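Local coordinates for regulatory protein RecX (Lactobacillus reuteri, PDB 3D5L), which modulates the activity of the recombinase RecA, as a member of the RecX family of regulatory proteins, at residues 7-12 with 40-45; 65-70 with 82-87. All blocks are in the same frame, centred on the assembly; numbering follows the deposited sequence.

Contact 1: 7-12 with 40-45. With SO4 (sulfate ion), chain C.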
loop_
_atom_site.group_PDB
_atom_site.type_symbol
_atom_site.label_atom_id
_atom_site.label_comp_id
_atom_site.label_asym_id
_atom_site.label_seq_id
_atom_site.Cartn_x
_atom_site.Cartn_y
_atom_site.Cartn_z
ATOM N N SER A 7 -12.505 33.532 21.025
ATOM C CA SER A 7 -13.359 34.657 20.641
ATOM C C SER A 7 -13.882 34.555 19.208
ATOM O O SER A 7 -14.799 35.278 18.820
ATOM C CB SER A 7 -12.601 35.981 20.799
ATOM O OG SER A 7 -11.636 36.158 19.771
ATOM N N LYS A 8 -13.300 33.665 18.416
ATOM C CA LYS A 8 -13.738 33.516 17.040
ATOM C C LYS A 8 -13.111 32.293 16.382
ATOM O O LYS A 8 -12.032 31.847 16.755
ATOM C CB LYS A 8 -13.368 34.769 16.236
ATOM C CG LYS A 8 -13.876 34.762 14.809
ATOM C CD LYS A 8 -12.998 35.616 13.903
ATOM C CE LYS A 8 -13.108 37.104 14.196
ATOM N NZ LYS A 8 -12.242 37.919 13.271
ATOM N N ILE A 9 -13.810 31.758 15.394
ATOM C CA ILE A 9 -13.339 30.607 14.643
ATOM C C ILE A 9 -13.664 30.934 13.200
ATOM O O ILE A 9 -14.826 31.081 12.838
ATOM C CB ILE A 9 -14.072 29.329 15.062
ATOM C CG1 ILE A 9 -13.791 29.039 16.540
ATOM C CG2 ILE A 9 -13.633 28.169 14.188
ATOM C CD1 ILE A 9 -14.528 27.826 17.086
ATOM N N GLU A 10 -12.642 31.084 12.375
ATOM C CA GLU A 10 -12.901 31.415 10.988
ATOM C C GLU A 10 -12.330 30.363 10.057
ATOM O O GLU A 10 -11.213 29.877 10.251
ATOM C CB GLU A 10 -12.318 32.787 10.650
ATOM C CG GLU A 10 -10.807 32.819 10.545
ATOM C CD GLU A 10 -10.314 34.049 9.810
ATOM O OE1 GLU A 10 -9.135 34.063 9.380
ATOM O OE2 GLU A 10 -11.114 35.001 9.667
ATOM N N ALA A 11 -13.105 30.005 9.048
ATOM C CA ALA A 11 -12.673 29.009 8.094
ATOM C C ALA A 11 -11.572 29.625 7.254
ATOM O O ALA A 11 -11.644 30.798 6.898
ATOM C CB ALA A 11 -13.841 28.588 7.204
ATOM N N GLN A 12 -10.541 28.848 6.954
ATOM C CA GLN A 12 -9.466 29.358 6.130
ATOM C C GLN A 12 -10.046 29.419 4.721
ATOM O O GLN A 12 -11.190 29.023 4.502
ATOM C CB GLN A 12 -8.263 28.411 6.183
ATOM C CG GLN A 12 -7.799 28.096 7.593
ATOM C CD GLN A 12 -6.464 27.371 7.624
ATOM O OE1 GLN A 12 -6.097 26.682 6.670
ATOM N NE2 GLN A 12 -5.742 27.503 8.733
ATOM N N LEU A 40 -14.038 22.299 20.156
ATOM C CA LEU A 40 -13.757 23.728 20.117
ATOM C C LEU A 40 -14.910 24.574 19.568
ATOM O O LEU A 40 -15.550 24.205 18.581
ATOM C CB LEU A 40 -12.482 23.963 19.301
ATOM C CG LEU A 40 -11.295 23.094 19.746
ATOM C CD1 LEU A 40 -10.097 23.363 18.863
ATOM C CD2 LEU A 40 -10.961 23.381 21.201
ATOM N N MET A 41 -15.168 25.707 20.225
ATOM C CA MET A 41 -16.232 26.627 19.826
ATOM C C MET A 41 -16.049 27.980 20.526
ATOM O O MET A 41 -15.157 28.134 21.356
ATOM C CB MET A 41 -17.597 26.031 20.180
ATOM C CG MET A 41 -17.906 26.015 21.669
ATOM S SD MET A 41 -19.123 24.745 22.112
ATOM C CE MET A 41 -20.380 25.009 20.856
ATOM N N LYS A 42 -16.889 28.956 20.185
ATOM C CA LYS A 42 -16.807 30.292 20.787
ATOM C C LYS A 42 -17.058 30.202 22.288
ATOM O O LYS A 42 -18.158 29.844 22.708
ATOM C CB LYS A 42 -17.854 31.239 20.181
ATOM C CG LYS A 42 -17.860 31.358 18.659
ATOM C CD LYS A 42 -16.558 31.923 18.106
ATOM C CE LYS A 42 -16.707 32.358 16.634
ATOM N NZ LYS A 42 -17.285 31.307 15.743
ATOM N N GLY A 43 -16.040 30.520 23.087
ATOM C CA GLY A 43 -16.183 30.470 24.533
ATOM C C GLY A 43 -15.415 29.373 25.257
ATOM O O GLY A 43 -15.368 29.356 26.491
ATOM N N THR A 44 -14.806 28.457 24.510
ATOM C CA THR A 44 -14.048 27.366 25.123
ATOM C C THR A 44 -12.780 27.855 25.820
ATOM O O THR A 44 -12.015 28.633 25.253
ATOM C CB THR A 44 -13.639 26.310 24.070
ATOM O OG1 THR A 44 -14.809 25.795 23.421
ATOM C CG2 THR A 44 -12.886 25.162 24.729
ATOM N N GLU A 45 -12.568 27.395 27.051
ATOM C CA GLU A 45 -11.377 27.763 27.813
ATOM C C GLU A 45 -10.339 26.651 27.656
ATOM O O GLU A 45 -10.693 25.469 27.634
ATOM C CB GLU A 45 -11.711 27.935 29.295
ATOM C CG GLU A 45 -12.767 28.985 29.574
ATOM C CD GLU A 45 -12.873 29.331 31.051
ATOM O OE1 GLU A 45 -13.755 30.139 31.404
ATOM O OE2 GLU A 45 -12.071 28.801 31.854
HETATM S S SO4 C . -2.002 25.810 8.632
HETATM O O1 SO4 C . -3.462 25.647 8.761
HETATM O O2 SO4 C . -1.652 27.172 9.075
HETATM O O3 SO4 C . -1.585 25.619 7.235
HETATM O O4 SO4 C . -1.320 24.793 9.461
#

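Contact 2: 65-70 with 82-87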
loop_
_atom_site.group_PDB
_atom_site.type_symbol
_atom_site.label_atom_id
_atom_site.label_comp_id
_atom_site.label_asym_id
_atom_site.label_seq_id
_atom_site.Cartn_x
_atom_site.Cartn_y
_atom_site.Cartn_z
ATOM N N SER A 65 -4.052 13.593 6.387
ATOM C CA SER A 65 -4.489 14.302 5.176
ATOM C C SER A 65 -3.549 14.019 4.022
ATOM O O SER A 65 -3.988 13.760 2.903
ATOM C CB SER A 65 -4.512 15.815 5.408
ATOM O OG SER A 65 -5.406 16.153 6.442
ATOM N N ARG A 66 -2.248 14.088 4.288
ATOM C CA ARG A 66 -1.266 13.824 3.243
ATOM C C ARG A 66 -1.335 12.372 2.737
ATOM O O ARG A 66 -1.063 12.118 1.564
ATOM C CB ARG A 66 0.130 14.152 3.748
ATOM C CG ARG A 66 0.296 15.617 4.104
ATOM C CD ARG A 66 1.756 16.012 4.086
ATOM N NE ARG A 66 2.397 15.568 2.850
ATOM C CZ ARG A 66 3.669 15.800 2.543
ATOM N NH1 ARG A 66 4.438 16.483 3.384
ATOM N NH2 ARG A 66 4.176 15.327 1.413
ATOM N N MET A 67 -1.683 11.414 3.601
ATOM C CA MET A 67 -1.803 10.041 3.125
ATOM C C MET A 67 -3.053 9.995 2.227
ATOM O O MET A 67 -3.116 9.190 1.300
ATOM C CB MET A 67 -1.936 9.034 4.283
ATOM C CG MET A 67 -0.652 8.809 5.104
ATOM S SD MET A 67 0.833 8.466 4.067
ATOM C CE MET A 67 1.379 10.156 3.617
ATOM N N LEU A 68 -4.032 10.867 2.497
ATOM C CA LEU A 68 -5.245 10.919 1.675
ATOM C C LEU A 68 -4.906 11.392 0.272
ATOM O O LEU A 68 -5.508 10.936 -0.695
ATOM C CB LEU A 68 -6.308 11.858 2.273
ATOM C CG LEU A 68 -6.954 11.414 3.584
ATOM C CD1 LEU A 68 -8.169 12.294 3.876
ATOM C CD2 LEU A 68 -7.355 9.935 3.481
ATOM N N ASP A 69 -3.957 12.319 0.164
ATOM C CA ASP A 69 -3.527 12.822 -1.140
ATOM C C ASP A 69 -2.662 11.745 -1.819
ATOM O O ASP A 69 -2.718 11.562 -3.022
ATOM C CB ASP A 69 -2.692 14.106 -0.998
ATOM C CG ASP A 69 -3.466 15.255 -0.366
ATOM O OD1 ASP A 69 -4.667 15.416 -0.674
ATOM O OD2 ASP A 69 -2.861 16.022 0.425
ATOM N N TYR A 70 -1.858 11.044 -1.026
ATOM C CA TYR A 70 -0.977 9.995 -1.521
ATOM C C TYR A 70 -1.779 8.861 -2.151
ATOM O O TYR A 70 -1.419 8.313 -3.197
ATOM C CB TYR A 70 -0.120 9.463 -0.361
ATOM C CG TYR A 70 0.825 8.347 -0.741
ATOM C CD1 TYR A 70 1.733 8.502 -1.795
ATOM C CD2 TYR A 70 0.815 7.129 -0.050
ATOM C CE1 TYR A 70 2.605 7.477 -2.150
ATOM C CE2 TYR A 70 1.694 6.092 -0.402
ATOM C CZ TYR A 70 2.579 6.282 -1.456
ATOM O OH TYR A 70 3.435 5.276 -1.837
ATOM N N VAL A 82 3.186 2.874 5.196
ATOM C CA VAL A 82 4.173 2.879 6.279
ATOM C C VAL A 82 5.474 3.488 5.769
ATOM O O VAL A 82 6.068 4.352 6.406
ATOM C CB VAL A 82 4.473 1.437 6.758
ATOM C CG1 VAL A 82 5.691 1.410 7.654
ATOM C CG2 VAL A 82 3.268 0.875 7.493
ATOM N N LYS A 83 5.904 3.022 4.605
ATOM C CA LYS A 83 7.117 3.504 3.981
ATOM C C LYS A 83 6.983 4.991 3.662
ATOM O O LYS A 83 7.957 5.746 3.729
ATOM C CB LYS A 83 7.373 2.687 2.714
ATOM C CG LYS A 83 8.720 2.907 2.071
ATOM C CD LYS A 83 9.028 1.795 1.073
ATOM C CE LYS A 83 10.366 2.050 0.395
ATOM N NZ LYS A 83 11.459 2.227 1.412
ATOM N N LYS A 84 5.762 5.411 3.340
ATOM C CA LYS A 84 5.480 6.803 3.010
ATOM C C LYS A 84 5.476 7.703 4.246
ATOM O O LYS A 84 5.958 8.826 4.201
ATOM C CB LYS A 84 4.122 6.903 2.318
ATOM C CG LYS A 84 4.105 7.823 1.116
ATOM C CD LYS A 84 4.081 9.289 1.460
ATOM C CE LYS A 84 4.239 10.104 0.170
ATOM N NZ LYS A 84 4.165 11.573 0.352
ATOM N N LEU A 85 4.906 7.213 5.343
ATOM C CA LEU A 85 4.856 7.995 6.566
ATOM C C LEU A 85 6.268 8.150 7.082
ATOM O O LEU A 85 6.633 9.203 7.607
ATOM C CB LEU A 85 3.979 7.303 7.606
ATOM C CG LEU A 85 2.486 7.389 7.286
ATOM C CD1 LEU A 85 1.711 6.439 8.177
ATOM C CD2 LEU A 85 2.012 8.834 7.450
ATOM N N LYS A 86 7.056 7.088 6.935
ATOM C CA LYS A 86 8.449 7.117 7.352
ATOM C C LYS A 86 9.197 8.122 6.472
ATOM O O LYS A 86 10.009 8.905 6.965
ATOM C CB LYS A 86 9.080 5.724 7.218
ATOM C CG LYS A 86 8.604 4.711 8.264
ATOM C CD LYS A 86 9.378 3.395 8.181
ATOM C CE LYS A 86 9.337 2.630 9.525
ATOM N NZ LYS A 86 8.570 1.341 9.489
ATOM N N GLU A 87 8.906 8.112 5.172
ATOM C CA GLU A 87 9.555 9.031 4.236
ATOM C C GLU A 87 9.395 10.512 4.618
ATOM O O GLU A 87 10.341 11.292 4.491
ATOM C CB GLU A 87 9.027 8.801 2.811
ATOM C CG GLU A 87 9.678 9.675 1.738
ATOM C CD GLU A 87 9.274 9.280 0.311
ATOM O OE1 GLU A 87 9.570 8.134 -0.102
ATOM O OE2 GLU A 87 8.667 10.124 -0.404
#

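Contact 1: 7-12 with 40-45
Lys42 reaches from the loop 40-45 and lays its methylene chain against the backbone of strand 4-11 at Lys8 and Ile9. The bend at chi2 (-62°) turns CD toward the strand, where it stands 3.4 Å from Lys8 CA. One carbon further on, Lys42 CE lies 3.2 Å from Ile9 N. The second bend, at chi4, keeps NZ beside the strand, 3.5 Å from Ile9 N. Beside it, the Lys8 side chain runs in the same direction as that of Lys42, and the two touch through carbon: Lys8 CG and Lys42 CE are 4.1 Å apart.

Ile9 answers from the strand. Its CG1 branch lies beside the backbone N, anti to the carbonyl carbon, and CD1 ends on the loop backbone, 3.4 Å from Met41 CA. Ile9 CD1 also comes within 4.0 Å of Leu40 O. Each segment thus offers one side chain to the main chain of the other, and Ile9 and Lys42 have the largest buried areas.

The loop presents this surface as a type II turn from Met41 to Thr44. Met41 O takes two hydrogen bonds from the same face of its plane, from Thr44 N and from Thr44 OG1, the hydroxyl standing 3.1 Å from Met41 O. A classic beta bulge sets Ser7 and Lys8 together opposite Tyr21 of strand 17-22, whose ring takes a cation-pi contact from Lys8. Farther along, Gln12 NE2 donates to a sulfate oxygen, O1, at 2.9 Å; Arg17 also binds this ion, which probably came from the crystallisation liquor.

No hydrogen bond joins 7-12 to 40-45; there the contact is van der Waals, methylenes and a methyl against backbone, while Ile6, one residue before, holds Gly43 and Thr44 by backbone hydrogen bonds.

Contact 2: 65-70 with 82-87
Segments 65-70 and 82-87, on helices 48-71 and 78-87, both fall in the first three-helix domain of RecX and meet at 126°, with their axes 11.0 Å apart. Lys84 carries much of the contact. Its CG sits over the centre of the Tyr70 ring, 3.3 Å from the centroid and 12° off the ring normal, which defines a CH-pi contact. The bend at chi2 (-77°) sets CD back along the ring toward Tyr70 CG, and CE stands above the rim, 3.6 Å from Tyr70 CD1. Met67 CE touches Lys84 CD at 3.6 Å. An alanine in place of Tyr70 would probably leave the Lys84 methylenes without their aromatic platform and freer to turn.

Deeper in, Met67 CG packs on Leu85 CD2 at 3.5 Å, with Met67 SD close to the same methyl; helix 92-104 adds Leu102 against Met67 and Ile98 against Leu85. At the exposed margin, Arg66 NH2 and Lys84 NZ are 3.9 Å apart, a like-charge approach likely to be somewhat unfavourable. The meeting of Met67 and Leu85 against helix 92-104 is consistent with the compact, helix-turn-helix-like three-helix unit that the RecX family carries in three copies.

Contact 1 is a surface contact whose centre lies about 37 Å from the centre of the chain, whereas contact 2 is partly buried and its centre lies about 10 Å from that point. They share no secondary-structure element: the first holds a connecting loop against strand 4-11 of the antiparallel sheet, the second joins two helices. In sequence, contact 1 is complete before contact 2 begins; their centres are about 29 Å apart and their nearest atoms about 11 Å. Neither has a hydrogen bond between its segments, and both use lysine methylenes, yet against different surfaces: backbone in contact 1, an aromatic face in contact 2. Side-chain packing between buried Met67 and Leu85 has no equivalent in contact 1.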